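Local coordinates for protein lipase (Pelosinus fermentans, PDB 5AH0) that is a zinc-containing lipase of the alpha/beta-hydrolase clan that hydrolyses ester bonds, including those of the polyester poly(butylene adipate-co-terephthalate), at residues 194-200 with 214-219. Sequence-based numbering, arbitrary orientation.
Sequences EKLIYDF and SLTDYT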
loop_
_atom_site.group_PDB
_atom_site.type_symbol
_atom_site.label_atom_id
_atom_site.label_comp_id
_atom_site.label_asym_id
_atom_site.label_seq_id
_atom_site.Cartn_x
_atom_site.Cartn_y
_atom_site.Cartn_z
ATOM N N GLU A 194 16.285 -4.415 -19.682
ATOM C CA GLU A 194 17.135 -4.714 -18.527
ATOM C C GLU A 194 17.628 -3.475 -17.781
ATOM O O GLU A 194 18.141 -3.586 -16.665
ATOM C CB GLU A 194 18.347 -5.543 -18.961
ATOM C CG GLU A 194 18.061 -7.026 -19.126
ATOM C CD GLU A 194 17.904 -7.752 -17.795
ATOM O OE1 GLU A 194 18.440 -7.264 -16.776
ATOM O OE2 GLU A 194 17.243 -8.813 -17.772
ATOM N N LYS A 195 17.483 -2.300 -18.386
ATOM C CA LYS A 195 17.965 -1.085 -17.745
ATOM C C LYS A 195 16.894 -0.397 -16.910
ATOM O O LYS A 195 17.064 0.749 -16.511
ATOM C CB LYS A 195 18.541 -0.109 -18.776
ATOM C CG LYS A 195 19.870 -0.566 -19.367
ATOM C CD LYS A 195 20.609 0.594 -20.028
ATOM C CE LYS A 195 22.043 0.216 -20.412
ATOM N NZ LYS A 195 22.819 1.385 -20.936
ATOM N N LEU A 196 15.801 -1.105 -16.639
ATOM C CA LEU A 196 14.723 -0.568 -15.812
ATOM C C LEU A 196 15.210 -0.215 -14.410
ATOM O O LEU A 196 15.851 -1.024 -13.740
ATOM C CB LEU A 196 13.581 -1.580 -15.710
ATOM C CG LEU A 196 12.387 -1.206 -14.832
ATOM C CD1 LEU A 196 11.442 -0.248 -15.562
ATOM C CD2 LEU A 196 11.633 -2.479 -14.426
ATOM N N ILE A 197 14.909 0.994 -13.962
ATOM C CA ILE A 197 15.245 1.381 -12.604
ATOM C C ILE A 197 14.140 0.902 -11.671
ATOM O O ILE A 197 13.033 1.440 -11.663
ATOM C CB ILE A 197 15.439 2.891 -12.476
ATOM C CG1 ILE A 197 16.428 3.374 -13.541
ATOM C CG2 ILE A 197 15.907 3.252 -11.067
ATOM C CD1 ILE A 197 16.642 4.866 -13.555
ATOM N N TYR A 198 14.432 -0.153 -10.926
ATOM C CA TYR A 198 13.490 -0.707 -9.970
ATOM C C TYR A 198 14.272 -1.330 -8.827
ATOM O O TYR A 198 15.255 -2.031 -9.053
ATOM C CB TYR A 198 12.572 -1.740 -10.634
ATOM C CG TYR A 198 11.372 -2.128 -9.798
ATOM C CD1 TYR A 198 11.505 -2.994 -8.713
ATOM C CD2 TYR A 198 10.100 -1.640 -10.095
ATOM C CE1 TYR A 198 10.399 -3.364 -7.936
ATOM C CE2 TYR A 198 8.982 -2.001 -9.322
ATOM C CZ TYR A 198 9.149 -2.864 -8.249
ATOM O OH TYR A 198 8.070 -3.223 -7.483
ATOM N N ASP A 199 13.851 -1.061 -7.598
ATOM C CA ASP A 199 14.570 -1.559 -6.439
ATOM C C ASP A 199 13.641 -2.150 -5.382
ATOM O O ASP A 199 12.667 -1.516 -4.985
ATOM C CB ASP A 199 15.403 -0.444 -5.818
ATOM C CG ASP A 199 16.103 -0.894 -4.557
ATOM O OD1 ASP A 199 16.498 -2.082 -4.494
ATOM O OD2 ASP A 199 16.246 -0.073 -3.629
ATOM N N PHE A 200 13.959 -3.347 -4.896
ATOM C CA PHE A 200 13.053 -4.004 -3.961
ATOM C C PHE A 200 13.186 -3.481 -2.544
ATOM O O PHE A 200 12.324 -3.748 -1.696
ATOM C CB PHE A 200 13.247 -5.515 -4.007
ATOM C CG PHE A 200 12.815 -6.114 -5.310
ATOM C CD1 PHE A 200 11.469 -6.278 -5.591
ATOM C CD2 PHE A 200 13.746 -6.500 -6.259
ATOM C CE1 PHE A 200 11.056 -6.812 -6.794
ATOM C CE2 PHE A 200 13.343 -7.042 -7.462
ATOM C CZ PHE A 200 11.995 -7.192 -7.732
ATOM N N SER A 214 22.437 -8.039 -13.410
ATOM C CA SER A 214 21.299 -7.699 -14.252
ATOM C C SER A 214 20.017 -7.634 -13.423
ATOM O O SER A 214 19.932 -8.253 -12.365
ATOM C CB SER A 214 21.140 -8.714 -15.380
ATOM O OG SER A 214 20.540 -9.903 -14.900
ATOM N N LEU A 215 19.035 -6.868 -13.890
ATOM C CA LEU A 215 17.753 -6.768 -13.196
ATOM C C LEU A 215 17.108 -8.138 -13.011
ATOM O O LEU A 215 16.576 -8.449 -11.944
ATOM C CB LEU A 215 16.790 -5.865 -13.963
ATOM C CG LEU A 215 15.411 -5.695 -13.325
ATOM C CD1 LEU A 215 15.509 -4.984 -11.975
ATOM C CD2 LEU A 215 14.468 -4.953 -14.264
ATOM N N THR A 216 17.182 -8.956 -14.056
ATOM C CA THR A 216 16.604 -10.293 -14.044
ATOM C C THR A 216 17.236 -11.196 -12.982
ATOM O O THR A 216 16.521 -11.875 -12.240
ATOM C CB THR A 216 16.748 -10.967 -15.419
ATOM O OG1 THR A 216 15.900 -10.305 -16.366
ATOM C CG2 THR A 216 16.352 -12.427 -15.342
ATOM N N ASP A 217 18.564 -11.197 -12.899
ATOM C CA ASP A 217 19.244 -12.001 -11.890
ATOM C C ASP A 217 18.947 -11.497 -10.490
ATOM O O ASP A 217 18.717 -12.283 -9.578
ATOM C CB ASP A 217 20.760 -11.999 -12.109
ATOM C CG ASP A 217 21.186 -12.885 -13.260
ATOM O OD1 ASP A 217 20.335 -13.190 -14.128
ATOM O OD2 ASP A 217 22.372 -13.295 -13.275
ATOM N N TYR A 218 18.915 -10.179 -10.338
ATOM C CA TYR A 218 18.608 -9.549 -9.061
ATOM C C TYR A 218 17.203 -9.954 -8.613
ATOM O O TYR A 218 17.011 -10.368 -7.462
ATOM C CB TYR A 218 18.739 -8.026 -9.190
ATOM C CG TYR A 218 18.198 -7.209 -8.032
ATOM C CD1 TYR A 218 18.598 -7.453 -6.729
ATOM C CD2 TYR A 218 17.257 -6.203 -8.253
ATOM C CE1 TYR A 218 18.097 -6.703 -5.674
ATOM C CE2 TYR A 218 16.748 -5.452 -7.207
ATOM C CZ TYR A 218 17.172 -5.708 -5.918
ATOM O OH TYR A 218 16.670 -4.969 -4.868
ATOM N N THR A 219 16.236 -9.862 -9.530
ATOM C CA THR A 219 14.846 -10.226 -9.236
ATOM C C THR A 219 14.697 -11.685 -8.809
ATOM O O THR A 219 14.062 -11.978 -7.791
ATOM C CB THR A 219 13.918 -9.983 -10.455
ATOM O OG1 THR A 219 14.128 -8.664 -10.975
ATOM C CG2 THR A 219 12.464 -10.126 -10.053
#
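Ser214 sets its CB 3.4 Å from OE1 of Glu194, and here the first turn of helix 215-223 begins, a worked example of a capped helix N-terminus that also meets an acidic side chain. Just before the helix, Ser214 is the N-cap: its OG accepts from Asp217 N in a nearly straight bond. From the facing loop of this alpha/beta-hydrolase-clan lipase, Glu194 brings a carboxylate to the same end, where the helix dipole would probably favour its negative charge; the chain bends at chi2 (-74°), which carries its tip over to the helix.

Leu215 turns inward. Its CD2 lies 3.8 Å from Leu196 CD2, and Val183 of helix 173-190 touches both leucines, so the loop, the capped turn and the preceding helix share one apolar layer.

Thr216 meets the two carboxylate oxygens separately. Thr216 OG1 donates to Glu194 OE2 at 2.5 Å, a very short separation whose exact length is doubtful, while Thr216 N makes a weak bond, 3.4 Å long, to Glu194 OE1.

One turn on from Ser214, Tyr218 reaches the far end of segment 194-200. With CG anti to the backbone N (chi1 169°), its ring slides past that of Phe200 in the opposite sense, the planes at 51°. Tyr218 OH accepts from Phe200 N at 3.2 Å. Asp199 OD1 also lies near this hydroxyl, and its other oxygen, OD2, forms a salt bridge with Arg87. A phenylalanine in place of Tyr218 would probably leave Phe200 N without its acceptor.

Thr219, further along the helix, lies beside the Phe200 ring: its CG2 approaches Phe200 CZ, and its OG1 donates to Leu215 O at 2.6 Å, from the opposite face of that carbonyl to Thr219 N.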